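PDB 4YMH: putative SAM-dependent O-methyltranferase from Podospora anserina, which probably transfers the methyl group of S-adenosylmethionine to a hydroxyl oxygen of a substrate, as cation-dependent O-methyltransferases do. Local coordinates for residues A92-L97 and G117-L122; F59-R64 and L81-G86; E137-F142 and L162-G167. All coordinates share one frame; numbering follows the deposited sequence.

How the contacts relate
Following the chain from the N terminus, contact 2 comes first: helix 51-64 leads into strand 68-72, and the chain returns through helix 78-86 to pack 81-86 on 59-64. Contact 1 then closes the loop that holds helix 101-114, pairing strand 93-98 with strand 120-124. Contact 3 closes the third loop, in which helix 150-159 carries the chain from strand 138-143 to 162-167. The three are in series, with no nesting or crossing, yet they touch in space. Tyr-84 of contact 2 packs on Ile-94 and Val-120 of contact 1, Trp-83 packs on Phe-142 and Leu-140 of contact 3, and Val-95 meets Phe-138 over strand 68-72, on one face of the central sheet.

Contact 1 (A92-L97 and G117-L122); sequences AEIVTL and GDRVKL
Arg-119 turns its guanidinium back to Ala-92, just ahead of strand 93-98, and NH1 donates to Ala-92 O at 2.9 Å. The bond is well formed: the oxygen lies in the guanidinium plane, at its edge, and NH1 falls in the carbonyl plane, on a lone pair. CG sits between the backbone N and the carbonyl carbon (chi1 68°), and CD, anti beyond it, passes 3.4 Å from Ala-92 O. NH1 also bonds Thr-87 OG1, and NH2 bonds Tyr-84 O. An alanine here would probably leave both Ala-92 O and Tyr-84 O without these donors and open a gap beside Ile-94 CD1.

Ile-94 lies side by side with Arg-119, pointing the same way, its CD1 3.8 Å from NH1. Its main chain is held twice: Ile-94 N donates to Arg-119 O at 2.8 Å, almost straight at 177°, and Ile-94 O accepts from Lys-121 N at 2.8 Å. The ladder goes on from Lys-121, whose O accepts from Thr-96 N at 2.9 Å. The Lys-121 side chain is extended and solvent-exposed; NZ stays 4.9 Å from Glu-93 OE2, and Glu-93 instead has a salt bridge to Arg-68.

The strand axes, 4.8 Å apart at 18°, confirm parallel pairing, here of a beta-alpha-beta unit connected by helix 101-114. Strand 68-72 bonds the other edge of strand 93-98, helix 78-86 covers the face carrying Ile-94 and Val-120, and Leu-97 packs against helix 127-133.

Contact 2 (F59-R64 and L81-G86); sequences FTARDR and LAWYEG
Ala-61 and Gly-86 meet where the two helices come closest, and three kinds of interaction join the segments there. The first is apolar packing. Ala-61 CB lies 3.8 Å from Gly-86 CA, and the indole of Trp-83 presents its edge to the same methyl, with CE3 at 4.1 Å from Ala-61 CB. The absence of a side chain at Gly-86 matters here, because a modelled CB would come 2.6 Å from Ala-61 CB, a clash. The axes of the segments 59-64 and 81-86 approach to 8.2 Å, at 36° between their directions, as fits such small residues at the interface.

The second kind is water bridging. One water donates to Ala-61 O at 2.9 Å and to Gly-86 O at 3.2 Å. Another accepts from Arg-62 NE at 2.7 Å, in the guanidinium plane, and donates to Glu-85 O; this last leg is unusually short, so its exact length is doubtful.

The third is the alkyl part of a charged side chain: Arg-62 CG rests 3.6 Å from Gly-86 O. Beyond the contact, Arg-62 packs on Arg-232 of the second subunit, while the carboxylate of Glu-85 is taken by Arg-88 and the hydroxyl of Tyr-114.

No direct hydrogen bond passes between the segments. The chemistry is therefore consistent with a spacing set largely by the close fit of Ala-61 and Gly-86, while solvent supplies the polar links across the seam: one water joins the carbonyls of Ala-61 and Gly-86, and another joins Arg-62 NE to Glu-85 O.

Contact 3 (E137-F142 and L162-G167); sequences EFDLIF and LLSANG
Ser-164 and Asp-139 meet by their side chains next to a short parallel strand pairing, part of the beta-alpha-beta crossover in which helix 150-159 leads from strand 138-143 back to the sheet of this Rossmann-like methyltransferase fold. Ser-164 OG lies between its backbone N and carbonyl carbon (chi1 68°), and donates to Asp-139 OD1 at 2.7 Å. It meets that oxygen on the anti side, 16° out of the carboxylate plane. The other oxygen, OD2, forms a salt bridge with Lys-67, so the carboxylate is gripped through both atoms and its rotation is probably restrained.

Glu-137 touches the CB and CA of the same serine. Its extended side chain lays the carboxylate against the serine methylene, with Glu-137 CD 3.7 Å from Ser-164 CB, and a water joins OE1 to Ala-165 N.

Phe-138 turns its ring edge to the facing backbone, CD1 standing 3.6 Å from Leu-162 O. The same carbonyl accepts a hydrogen bond from Phe-138 N at 2.7 Å, and Ser-164 N donates to Phe-138 O at 2.9 Å; in both bonds the donor is tilted about 30° or more from the carbonyl plane. The ring is further engaged by Arg-68 in a cation-pi interaction. Ile-141 and Leu-163 cross obliquely, touching CD1 to CD1 at 3.8 Å, and both also pack on Ile-157 of helix 150-159.

After Ser-164 the chain makes a type I turn, Gly-167 N bonding back to Ser-164 O, and then pairs again with strand 138-143 further along. A CB on Gly-167 would lie only 2.7 Å from Ser-164 OG, and Gly-167 CA itself already sits 3.2 Å from Asp-139 O.

Contact 1 (A92-L97 and G117-L122)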
ATOM      1  N   ALA A  92      17.662   9.297 -10.706  1.00 29.30           N
ATOM      2  CA  ALA A  92      18.055   8.102  -9.964  1.00 28.80           C
ATOM      3  C   ALA A  92      18.619   7.027 -10.888  1.00 29.04           C
ATOM      4  O   ALA A  92      18.135   6.837 -12.015  1.00 26.63           O
ATOM      5  CB  ALA A  92      16.860   7.533  -9.183  1.00 24.20           C
ATOM      6  N   GLU A  93      19.645   6.331 -10.406  1.00 29.00           N
ATOM      7  CA  GLU A  93      20.150   5.145 -11.083  1.00 29.27           C
ATOM      8  C   GLU A  93      19.169   4.005 -10.875  1.00 27.72           C
ATOM      9  O   GLU A  93      18.660   3.783  -9.776  1.00 26.84           O
ATOM     10  CB  GLU A  93      21.543   4.743 -10.573  1.00 34.32           C
ATOM     11  CG  GLU A  93      22.145   3.549 -11.336  1.00 42.94           C
ATOM     12  CD  GLU A  93      23.483   3.062 -10.775  1.00 49.94           C
ATOM     13  OE1 GLU A  93      23.853   3.458  -9.650  1.00 52.53           O
ATOM     14  OE2 GLU A  93      24.172   2.281 -11.469  1.00 51.76           O
ATOM     15  N   ILE A  94      18.897   3.287 -11.950  1.00 29.88           N
ATOM     16  CA  ILE A  94      18.008   2.142 -11.899  1.00 26.41           C
ATOM     17  C   ILE A  94      18.768   0.934 -12.408  1.00 28.05           C
ATOM     18  O   ILE A  94      19.246   0.929 -13.534  1.00 28.81           O
ATOM     19  CB  ILE A  94      16.752   2.386 -12.729  1.00 26.39           C
ATOM     20  CG1 ILE A  94      16.006   3.585 -12.147  1.00 27.66           C
ATOM     21  CG2 ILE A  94      15.858   1.155 -12.735  1.00 23.12           C
ATOM     22  CD1 ILE A  94      15.119   4.251 -13.111  1.00 30.70           C
ATOM     23  N   VAL A  95      18.928  -0.062 -11.546  1.00 27.09           N
ATOM     24  CA  VAL A  95      19.617  -1.288 -11.902  1.00 23.44           C
ATOM     25  C   VAL A  95      18.564  -2.378 -12.007  1.00 25.96           C
ATOM     26  O   VAL A  95      17.748  -2.551 -11.104  1.00 26.30           O
ATOM     27  CB  VAL A  95      20.686  -1.677 -10.856  1.00 25.02           C
ATOM     28  CG1 VAL A  95      21.288  -3.051 -11.176  1.00 26.38           C
ATOM     29  CG2 VAL A  95      21.760  -0.600 -10.772  1.00 25.57           C
ATOM     30  N   THR A  96      18.539  -3.091 -13.120  1.00 20.65           N
ATOM     31  CA  THR A  96      17.549  -4.139 -13.240  1.00 21.88           C
ATOM     32  C   THR A  96      18.221  -5.431 -13.679  1.00 26.28           C
ATOM     33  O   THR A  96      19.099  -5.430 -14.552  1.00 28.11           O
ATOM     34  CB  THR A  96      16.399  -3.717 -14.192  1.00 26.72           C
ATOM     35  OG1 THR A  96      15.463  -4.795 -14.321  1.00 26.20           O
ATOM     36  CG2 THR A  96      16.924  -3.300 -15.563  1.00 28.78           C
ATOM     37  N   LEU A  97      17.844  -6.532 -13.027  1.00 29.98           N
ATOM     38  CA  LEU A  97      18.500  -7.819 -13.248  1.00 27.93           C
ATOM     39  C   LEU A  97      17.621  -8.766 -14.053  1.00 32.67           C
ATOM     40  O   LEU A  97      16.435  -8.904 -13.754  1.00 27.16           O
ATOM     41  CB  LEU A  97      18.857  -8.480 -11.914  1.00 26.11           C
ATOM     42  CG  LEU A  97      19.680  -7.664 -10.923  1.00 29.95           C
ATOM     43  CD1 LEU A  97      20.001  -8.518  -9.713  1.00 28.65           C
ATOM     44  CD2 LEU A  97      20.963  -7.157 -11.585  1.00 29.19           C
ATOM     45  N   GLY A 117      18.397   7.307 -20.428  1.00 53.67           N
ATOM     46  CA  GLY A 117      19.787   7.713 -20.409  1.00 54.87           C
ATOM     47  C   GLY A 117      20.687   6.575 -19.988  1.00 52.95           C
ATOM     48  O   GLY A 117      20.304   5.407 -20.045  1.00 54.52           O
ATOM     49  N   ASP A 118      21.861   6.891 -19.501  1.00 51.51           N
ATOM     50  CA  ASP A 118      22.770   5.903 -18.984  1.00 54.28           C
ATOM     51  C   ASP A 118      22.287   5.420 -17.641  1.00 47.89           C
ATOM     52  O   ASP A 118      22.729   4.418 -17.157  1.00 50.32           O
ATOM     53  CB  ASP A 118      24.150   6.524 -18.777  1.00 64.71           C
ATOM     54  CG  ASP A 118      24.991   6.520 -20.042  1.00 74.98           C
ATOM     55  OD1 ASP A 118      26.195   6.282 -19.942  1.00 77.81           O
ATOM     56  OD2 ASP A 118      24.448   6.744 -21.136  1.00 80.72           O
ATOM     57  N   ARG A 119      21.390   6.160 -17.015  1.00 41.22           N
ATOM     58  CA  ARG A 119      20.967   5.810 -15.649  1.00 35.57           C
ATOM     59  C   ARG A 119      20.165   4.512 -15.493  1.00 33.27           C
ATOM     60  O   ARG A 119      19.981   4.040 -14.367  1.00 35.52           O
ATOM     61  CB  ARG A 119      20.169   6.965 -15.029  1.00 36.15           C
ATOM     62  CG  ARG A 119      18.797   7.274 -15.613  1.00 34.87           C
ATOM     63  CD  ARG A 119      18.274   8.577 -14.949  1.00 37.91           C
ATOM     64  NE  ARG A 119      16.915   8.955 -15.345  1.00 35.31           N
ATOM     65  CZ  ARG A 119      15.811   8.628 -14.674  1.00 30.18           C
ATOM     66  NH1 ARG A 119      15.893   7.906 -13.571  1.00 28.57           N
ATOM     67  NH2 ARG A 119      14.623   9.019 -15.108  1.00 33.65           N
ATOM     68  N   VAL A 120      19.680   3.940 -16.593  1.00 33.37           N
ATOM     69  CA  VAL A 120      19.050   2.616 -16.549  1.00 32.41           C
ATOM     70  C   VAL A 120      20.057   1.564 -16.986  1.00 32.95           C
ATOM     71  O   VAL A 120      20.580   1.632 -18.074  1.00 32.89           O
ATOM     72  CB  VAL A 120      17.809   2.531 -17.445  1.00 36.28           C
ATOM     73  CG1 VAL A 120      17.255   1.120 -17.450  1.00 35.89           C
ATOM     74  CG2 VAL A 120      16.759   3.533 -16.986  1.00 37.12           C
ATOM     75  N   LYS A 121      20.327   0.600 -16.122  1.00 32.26           N
ATOM     76  CA  LYS A 121      21.397  -0.353 -16.329  1.00 35.59           C
ATOM     77  C   LYS A 121      20.848  -1.771 -16.213  1.00 31.64           C
ATOM     78  O   LYS A 121      20.424  -2.183 -15.140  1.00 28.76           O
ATOM     79  CB  LYS A 121      22.510  -0.116 -15.308  1.00 40.83           C
ATOM     80  CG  LYS A 121      23.757  -0.961 -15.505  1.00 50.29           C
ATOM     81  CD  LYS A 121      24.774  -0.657 -14.415  1.00 57.98           C
ATOM     82  CE  LYS A 121      26.072  -1.421 -14.625  1.00 66.20           C
ATOM     83  NZ  LYS A 121      27.074  -1.091 -13.573  1.00 71.46           N
ATOM     84  N   LEU A 122      20.830  -2.500 -17.326  1.00 33.13           N
ATOM     85  CA  LEU A 122      20.373  -3.887 -17.313  1.00 35.27           C
ATOM     86  C   LEU A 122      21.557  -4.829 -17.163  1.00 34.20           C
ATOM     87  O   LEU A 122      22.515  -4.772 -17.931  1.00 35.20           O
ATOM     88  CB  LEU A 122      19.595  -4.222 -18.584  1.00 37.67           C
ATOM     89  CG  LEU A 122      19.114  -5.665 -18.752  1.00 42.51           C
ATOM     90  CD1 LEU A 122      18.223  -6.086 -17.604  1.00 43.07           C
ATOM     91  CD2 LEU A 122      18.382  -5.820 -20.073  1.00 46.78           C
TER

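Contact 2 (F59-R64 and L81-G86)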
ATOM      1  N   PHE A  59       3.951   6.603  -8.557  1.00 18.05           N
ATOM      2  CA  PHE A  59       3.575   7.363  -7.357  1.00 19.21           C
ATOM      3  C   PHE A  59       4.574   7.121  -6.233  1.00 18.17           C
ATOM      4  O   PHE A  59       5.079   8.062  -5.605  1.00 19.27           O
ATOM      5  CB  PHE A  59       2.160   6.987  -6.898  1.00 18.95           C
ATOM      6  CG  PHE A  59       1.639   7.824  -5.733  1.00 19.99           C
ATOM      7  CD1 PHE A  59       2.025   7.556  -4.429  1.00 20.06           C
ATOM      8  CD2 PHE A  59       0.745   8.871  -5.959  1.00 20.28           C
ATOM      9  CE1 PHE A  59       1.538   8.323  -3.364  1.00 17.12           C
ATOM     10  CE2 PHE A  59       0.245   9.623  -4.905  1.00 19.67           C
ATOM     11  CZ  PHE A  59       0.654   9.368  -3.613  1.00 16.52           C
ATOM     12  N   THR A  60       4.859   5.850  -5.987  1.00 16.80           N
ATOM     13  CA  THR A  60       5.768   5.446  -4.924  1.00 17.02           C
ATOM     14  C   THR A  60       7.163   6.043  -5.117  1.00 19.44           C
ATOM     15  O   THR A  60       7.782   6.522  -4.164  1.00 16.62           O
ATOM     16  CB  THR A  60       5.851   3.909  -4.851  1.00 16.67           C
ATOM     17  OG1 THR A  60       4.535   3.391  -4.615  1.00 17.43           O
ATOM     18  CG2 THR A  60       6.768   3.457  -3.732  1.00 17.49           C
ATOM     19  N   ALA A  61       7.657   6.015  -6.352  1.00 17.11           N
ATOM     20  CA  ALA A  61       8.947   6.632  -6.657  1.00 18.08           C
ATOM     21  C   ALA A  61       8.946   8.160  -6.488  1.00 18.50           C
ATOM     22  O   ALA A  61       9.916   8.726  -5.987  1.00 21.88           O
ATOM     23  CB  ALA A  61       9.377   6.278  -8.072  1.00 17.16           C
ATOM     24  N   ARG A  62       7.888   8.832  -6.926  1.00 21.02           N
ATOM     25  CA  ARG A  62       7.840  10.287  -6.764  1.00 20.56           C
ATOM     26  C   ARG A  62       7.759  10.667  -5.292  1.00 19.91           C
ATOM     27  O   ARG A  62       8.302  11.687  -4.858  1.00 19.15           O
ATOM     28  CB  ARG A  62       6.655  10.888  -7.529  1.00 24.99           C
ATOM     29  CG  ARG A  62       6.832  10.799  -9.057  1.00 25.80           C
ATOM     30  CD  ARG A  62       6.043  11.849  -9.794  1.00 32.21           C
ATOM     31  NE  ARG A  62       6.246  11.745 -11.239  1.00 39.42           N
ATOM     32  CZ  ARG A  62       5.288  11.482 -12.124  1.00 39.46           C
ATOM     33  NH1 ARG A  62       4.031  11.326 -11.727  1.00 34.72           N
ATOM     34  NH2 ARG A  62       5.584  11.403 -13.417  1.00 43.54           N
ATOM     35  N   ASP A  63       7.066   9.840  -4.531  1.00 16.90           N
ATOM     36  CA  ASP A  63       6.852  10.083  -3.107  1.00 19.72           C
ATOM     37  C   ASP A  63       8.132   9.867  -2.303  1.00 24.02           C
ATOM     38  O   ASP A  63       8.574  10.761  -1.580  1.00 18.98           O
ATOM     39  CB  ASP A  63       5.726   9.168  -2.603  1.00 18.06           C
ATOM     40  CG  ASP A  63       5.480   9.279  -1.104  1.00 23.00           C
ATOM     41  OD1 ASP A  63       5.709  10.351  -0.507  1.00 22.17           O
ATOM     42  OD2 ASP A  63       5.025   8.270  -0.525  1.00 22.97           O
ATOM     43  N   ARG A  64       8.730   8.685  -2.435  1.00 21.96           N
ATOM     44  CA  ARG A  64       9.879   8.319  -1.599  1.00 23.27           C
ATOM     45  C   ARG A  64      11.185   8.947  -2.080  1.00 26.08           C
ATOM     46  O   ARG A  64      12.162   9.032  -1.322  1.00 23.31           O
ATOM     47  CB  ARG A  64      10.049   6.796  -1.551  1.00 21.82           C
ATOM     48  CG  ARG A  64       8.818   6.017  -1.099  1.00 20.54           C
ATOM     49  CD  ARG A  64       9.162   4.533  -0.945  1.00 15.26           C
ATOM     50  NE  ARG A  64      10.170   4.305   0.081  1.00 20.19           N
ATOM     51  CZ  ARG A  64       9.873   3.978   1.339  1.00 17.58           C
ATOM     52  NH1 ARG A  64       8.603   3.852   1.702  1.00 18.45           N
ATOM     53  NH2 ARG A  64      10.833   3.797   2.228  1.00 18.03           N
ATOM     54  N   LEU A  81      10.762   0.973 -16.668  1.00 23.79           N
ATOM     55  CA  LEU A  81      10.369   2.243 -17.263  1.00 23.06           C
ATOM     56  C   LEU A  81       9.424   3.019 -16.338  1.00 25.14           C
ATOM     57  O   LEU A  81       9.430   4.260 -16.342  1.00 24.61           O
ATOM     58  CB  LEU A  81       9.725   2.030 -18.638  1.00 24.91           C
ATOM     59  CG  LEU A  81      10.708   1.545 -19.719  1.00 27.82           C
ATOM     60  CD1 LEU A  81       9.975   1.104 -20.988  1.00 29.97           C
ATOM     61  CD2 LEU A  81      11.730   2.633 -20.039  1.00 23.24           C
ATOM     62  N   ALA A  82       8.623   2.302 -15.547  1.00 25.95           N
ATOM     63  CA  ALA A  82       7.815   2.979 -14.528  1.00 24.45           C
ATOM     64  C   ALA A  82       8.709   3.694 -13.508  1.00 24.87           C
ATOM     65  O   ALA A  82       8.496   4.873 -13.207  1.00 26.60           O
ATOM     66  CB  ALA A  82       6.883   1.997 -13.814  1.00 18.23           C
ATOM     67  N   TRP A  83       9.707   2.984 -12.981  1.00 22.62           N
ATOM     68  CA  TRP A  83      10.657   3.595 -12.042  1.00 23.99           C
ATOM     69  C   TRP A  83      11.367   4.794 -12.667  1.00 26.50           C
ATOM     70  O   TRP A  83      11.563   5.848 -12.030  1.00 24.06           O
ATOM     71  CB  TRP A  83      11.704   2.566 -11.575  1.00 22.11           C
ATOM     72  CG  TRP A  83      11.144   1.339 -10.890  1.00 20.66           C
ATOM     73  CD1 TRP A  83      11.413   0.034 -11.204  1.00 24.46           C
ATOM     74  CD2 TRP A  83      10.235   1.302  -9.782  1.00 23.32           C
ATOM     75  NE1 TRP A  83      10.722  -0.807 -10.368  1.00 23.32           N
ATOM     76  CE2 TRP A  83       9.992  -0.055  -9.486  1.00 24.31           C
ATOM     77  CE3 TRP A  83       9.600   2.285  -9.011  1.00 20.59           C
ATOM     78  CZ2 TRP A  83       9.141  -0.454  -8.451  1.00 20.48           C
ATOM     79  CZ3 TRP A  83       8.758   1.889  -7.993  1.00 23.69           C
ATOM     80  CH2 TRP A  83       8.537   0.526  -7.717  1.00 16.22           C
ATOM     81  N   TYR A  84      11.769   4.615 -13.925  1.00 25.04           N
ATOM     82  CA  TYR A  84      12.398   5.674 -14.707  1.00 21.93           C
ATOM     83  C   TYR A  84      11.510   6.919 -14.737  1.00 24.96           C
ATOM     84  O   TYR A  84      11.966   8.037 -14.443  1.00 26.12           O
ATOM     85  CB  TYR A  84      12.707   5.161 -16.130  1.00 24.69           C
ATOM     86  CG  TYR A  84      13.328   6.193 -17.059  1.00 29.56           C
ATOM     87  CD1 TYR A  84      14.696   6.444 -17.041  1.00 31.23           C
ATOM     88  CD2 TYR A  84      12.546   6.914 -17.947  1.00 31.65           C
ATOM     89  CE1 TYR A  84      15.264   7.387 -17.879  1.00 35.74           C
ATOM     90  CE2 TYR A  84      13.106   7.870 -18.795  1.00 36.11           C
ATOM     91  CZ  TYR A  84      14.467   8.100 -18.756  1.00 38.89           C
ATOM     92  OH  TYR A  84      15.030   9.036 -19.595  1.00 43.25           O
ATOM     93  N   GLU A  85      10.233   6.729 -15.055  1.00 23.61           N
ATOM     94  CA  GLU A  85       9.307   7.862 -15.104  1.00 26.84           C
ATOM     95  C   GLU A  85       9.171   8.520 -13.730  1.00 20.79           C
ATOM     96  O   GLU A  85       9.057   9.751 -13.618  1.00 25.20           O
ATOM     97  CB  GLU A  85       7.923   7.420 -15.601  1.00 30.69           C
ATOM     98  CG  GLU A  85       7.829   7.120 -17.105  1.00 30.82           C
ATOM     99  CD  GLU A  85       7.900   8.363 -17.985  1.00 35.59           C
ATOM    100  OE1 GLU A  85       7.941   9.499 -17.453  1.00 31.22           O
ATOM    101  OE2 GLU A  85       7.904   8.198 -19.224  1.00 32.86           O
ATOM    102  N   GLY A  86       9.186   7.698 -12.686  1.00 24.06           N
ATOM    103  CA  GLY A  86       8.995   8.214 -11.341  1.00 27.57           C
ATOM    104  C   GLY A  86      10.211   8.914 -10.768  1.00 29.21           C
ATOM    105  O   GLY A  86      10.124   9.537  -9.710  1.00 28.69           O
TER
HETATM  106  O   HOH W   1      11.841  10.498  -7.243  1.00 27.73           O
HETATM  107  O   HOH W   2       8.615  11.952 -12.410  1.00 55.13           O

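Contact 3 (E137-F142 and L162-G167)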
ATOM      1  N   GLU A 137      24.282   0.884  -2.009  1.00 30.06           N
ATOM      2  CA  GLU A 137      22.981   0.590  -1.443  1.00 30.99           C
ATOM      3  C   GLU A 137      21.859   1.179  -2.285  1.00 32.65           C
ATOM      4  O   GLU A 137      22.064   2.113  -3.071  1.00 31.58           O
ATOM      5  CB  GLU A 137      22.898   1.115  -0.008  1.00 34.88           C
ATOM      6  CG  GLU A 137      23.093   2.615   0.088  1.00 37.89           C
ATOM      7  CD  GLU A 137      23.138   3.115   1.523  1.00 43.30           C
ATOM      8  OE1 GLU A 137      23.348   2.287   2.437  1.00 39.96           O
ATOM      9  OE2 GLU A 137      22.972   4.341   1.729  1.00 43.46           O
ATOM     10  N   PHE A 138      20.670   0.624  -2.105  1.00 22.98           N
ATOM     11  CA  PHE A 138      19.500   1.074  -2.834  1.00 28.88           C
ATOM     12  C   PHE A 138      18.414   1.526  -1.854  1.00 28.73           C
ATOM     13  O   PHE A 138      18.252   0.929  -0.790  1.00 27.46           O
ATOM     14  CB  PHE A 138      18.986  -0.044  -3.749  1.00 21.00           C
ATOM     15  CG  PHE A 138      19.969  -0.462  -4.817  1.00 24.54           C
ATOM     16  CD1 PHE A 138      20.876  -1.487  -4.588  1.00 23.97           C
ATOM     17  CD2 PHE A 138      19.985   0.170  -6.051  1.00 24.14           C
ATOM     18  CE1 PHE A 138      21.779  -1.872  -5.567  1.00 26.16           C
ATOM     19  CE2 PHE A 138      20.892  -0.210  -7.038  1.00 24.43           C
ATOM     20  CZ  PHE A 138      21.786  -1.231  -6.794  1.00 28.83           C
ATOM     21  N   ASP A 139      17.690   2.581  -2.220  1.00 23.04           N
ATOM     22  CA  ASP A 139      16.609   3.126  -1.401  1.00 21.63           C
ATOM     23  C   ASP A 139      15.302   2.412  -1.688  1.00 20.82           C
ATOM     24  O   ASP A 139      14.380   2.441  -0.876  1.00 19.20           O
ATOM     25  CB  ASP A 139      16.416   4.622  -1.654  1.00 25.71           C
ATOM     26  CG  ASP A 139      17.555   5.460  -1.146  1.00 32.58           C
ATOM     27  OD1 ASP A 139      18.278   5.009  -0.235  1.00 35.96           O
ATOM     28  OD2 ASP A 139      17.711   6.593  -1.651  1.00 35.22           O
ATOM     29  N   LEU A 140      15.207   1.792  -2.861  1.00 21.83           N
ATOM     30  CA  LEU A 140      14.020   1.013  -3.195  1.00 22.66           C
ATOM     31  C   LEU A 140      14.446  -0.205  -3.972  1.00 19.82           C
ATOM     32  O   LEU A 140      15.214  -0.107  -4.937  1.00 18.06           O
ATOM     33  CB  LEU A 140      13.002   1.839  -3.990  1.00 25.83           C
ATOM     34  CG  LEU A 140      11.639   1.175  -4.232  1.00 27.94           C
ATOM     35  CD1 LEU A 140      10.550   2.221  -4.356  1.00 29.54           C
ATOM     36  CD2 LEU A 140      11.630   0.261  -5.476  1.00 27.04           C
ATOM     37  N   ILE A 141      13.961  -1.360  -3.528  1.00 19.52           N
ATOM     38  CA  ILE A 141      14.263  -2.614  -4.193  1.00 18.16           C
ATOM     39  C   ILE A 141      12.964  -3.345  -4.533  1.00 18.42           C
ATOM     40  O   ILE A 141      12.150  -3.596  -3.663  1.00 18.19           O
ATOM     41  CB  ILE A 141      15.159  -3.514  -3.302  1.00 16.61           C
ATOM     42  CG1 ILE A 141      16.427  -2.742  -2.900  1.00 20.93           C
ATOM     43  CG2 ILE A 141      15.503  -4.799  -4.039  1.00 18.55           C
ATOM     44  CD1 ILE A 141      17.418  -3.531  -2.066  1.00 24.91           C
ATOM     45  N   PHE A 142      12.768  -3.653  -5.805  1.00 16.77           N
ATOM     46  CA  PHE A 142      11.572  -4.329  -6.290  1.00 19.83           C
ATOM     47  C   PHE A 142      11.914  -5.770  -6.661  1.00 20.72           C
ATOM     48  O   PHE A 142      12.644  -5.990  -7.623  1.00 22.73           O
ATOM     49  CB  PHE A 142      11.013  -3.567  -7.504  1.00 23.28           C
ATOM     50  CG  PHE A 142       9.692  -4.093  -8.028  1.00 24.91           C
ATOM     51  CD1 PHE A 142       8.604  -4.272  -7.178  1.00 24.66           C
ATOM     52  CD2 PHE A 142       9.528  -4.340  -9.388  1.00 23.03           C
ATOM     53  CE1 PHE A 142       7.376  -4.727  -7.667  1.00 19.59           C
ATOM     54  CE2 PHE A 142       8.311  -4.790  -9.893  1.00 19.04           C
ATOM     55  CZ  PHE A 142       7.231  -4.990  -9.025  1.00 13.24           C
ATOM     56  N   LEU A 162      22.622  -4.060   1.027  1.00 22.97           N
ATOM     57  CA  LEU A 162      22.273  -3.468  -0.272  1.00 23.63           C
ATOM     58  C   LEU A 162      21.026  -2.606  -0.154  1.00 24.86           C
ATOM     59  O   LEU A 162      20.696  -1.841  -1.058  1.00 25.11           O
ATOM     60  CB  LEU A 162      22.056  -4.557  -1.326  1.00 27.19           C
ATOM     61  CG  LEU A 162      23.290  -5.269  -1.889  1.00 29.07           C
ATOM     62  CD1 LEU A 162      22.877  -6.488  -2.719  1.00 30.13           C
ATOM     63  CD2 LEU A 162      24.117  -4.318  -2.729  1.00 31.73           C
ATOM     64  N   LEU A 163      20.328  -2.754   0.964  1.00 20.74           N
ATOM     65  CA  LEU A 163      19.198  -1.901   1.311  1.00 18.83           C
ATOM     66  C   LEU A 163      19.672  -0.759   2.191  1.00 25.13           C
ATOM     67  O   LEU A 163      20.305  -1.000   3.219  1.00 27.78           O
ATOM     68  CB  LEU A 163      18.128  -2.699   2.053  1.00 17.93           C
ATOM     69  CG  LEU A 163      16.845  -1.913   2.337  1.00 19.44           C
ATOM     70  CD1 LEU A 163      16.060  -1.717   1.044  1.00 21.70           C
ATOM     71  CD2 LEU A 163      16.004  -2.625   3.407  1.00 21.46           C
ATOM     72  N   SER A 164      19.358   0.479   1.815  1.00 22.47           N
ATOM     73  CA  SER A 164      19.749   1.620   2.635  1.00 21.56           C
ATOM     74  C   SER A 164      18.999   1.637   3.971  1.00 21.99           C
ATOM     75  O   SER A 164      17.999   0.942   4.138  1.00 19.32           O
ATOM     76  CB  SER A 164      19.497   2.935   1.891  1.00 21.81           C
ATOM     77  OG  SER A 164      18.107   3.156   1.727  1.00 26.73           O
ATOM     78  N   ALA A 165      19.482   2.461   4.903  1.00 26.59           N
ATOM     79  CA  ALA A 165      18.900   2.571   6.246  1.00 25.83           C
ATOM     80  C   ALA A 165      17.408   2.873   6.212  1.00 26.01           C
ATOM     81  O   ALA A 165      16.626   2.261   6.944  1.00 26.22           O
ATOM     82  CB  ALA A 165      19.637   3.646   7.057  1.00 24.43           C
ATOM     83  N   ASN A 166      17.009   3.795   5.342  1.00 21.39           N
ATOM     84  CA  ASN A 166      15.608   4.175   5.227  1.00 23.71           C
ATOM     85  C   ASN A 166      14.918   3.584   4.000  1.00 22.83           C
ATOM     86  O   ASN A 166      13.817   3.997   3.628  1.00 22.38           O
ATOM     87  CB  ASN A 166      15.482   5.701   5.201  1.00 38.24           C
ATOM     88  CG  ASN A 166      15.942   6.346   6.501  1.00 48.24           C
ATOM     89  OD1 ASN A 166      15.675   5.840   7.595  1.00 52.09           O
ATOM     90  ND2 ASN A 166      16.643   7.470   6.384  1.00 51.65           N
ATOM     91  N   GLY A 167      15.561   2.607   3.378  1.00 22.93           N
ATOM     92  CA  GLY A 167      15.010   1.988   2.182  1.00 22.90           C
ATOM     93  C   GLY A 167      13.909   0.972   2.415  1.00 21.79           C
ATOM     94  O   GLY A 167      13.656   0.532   3.540  1.00 20.15           O
TER
HETATM   95  O   HOH W   3      22.033   3.855   4.608  1.00 26.88           O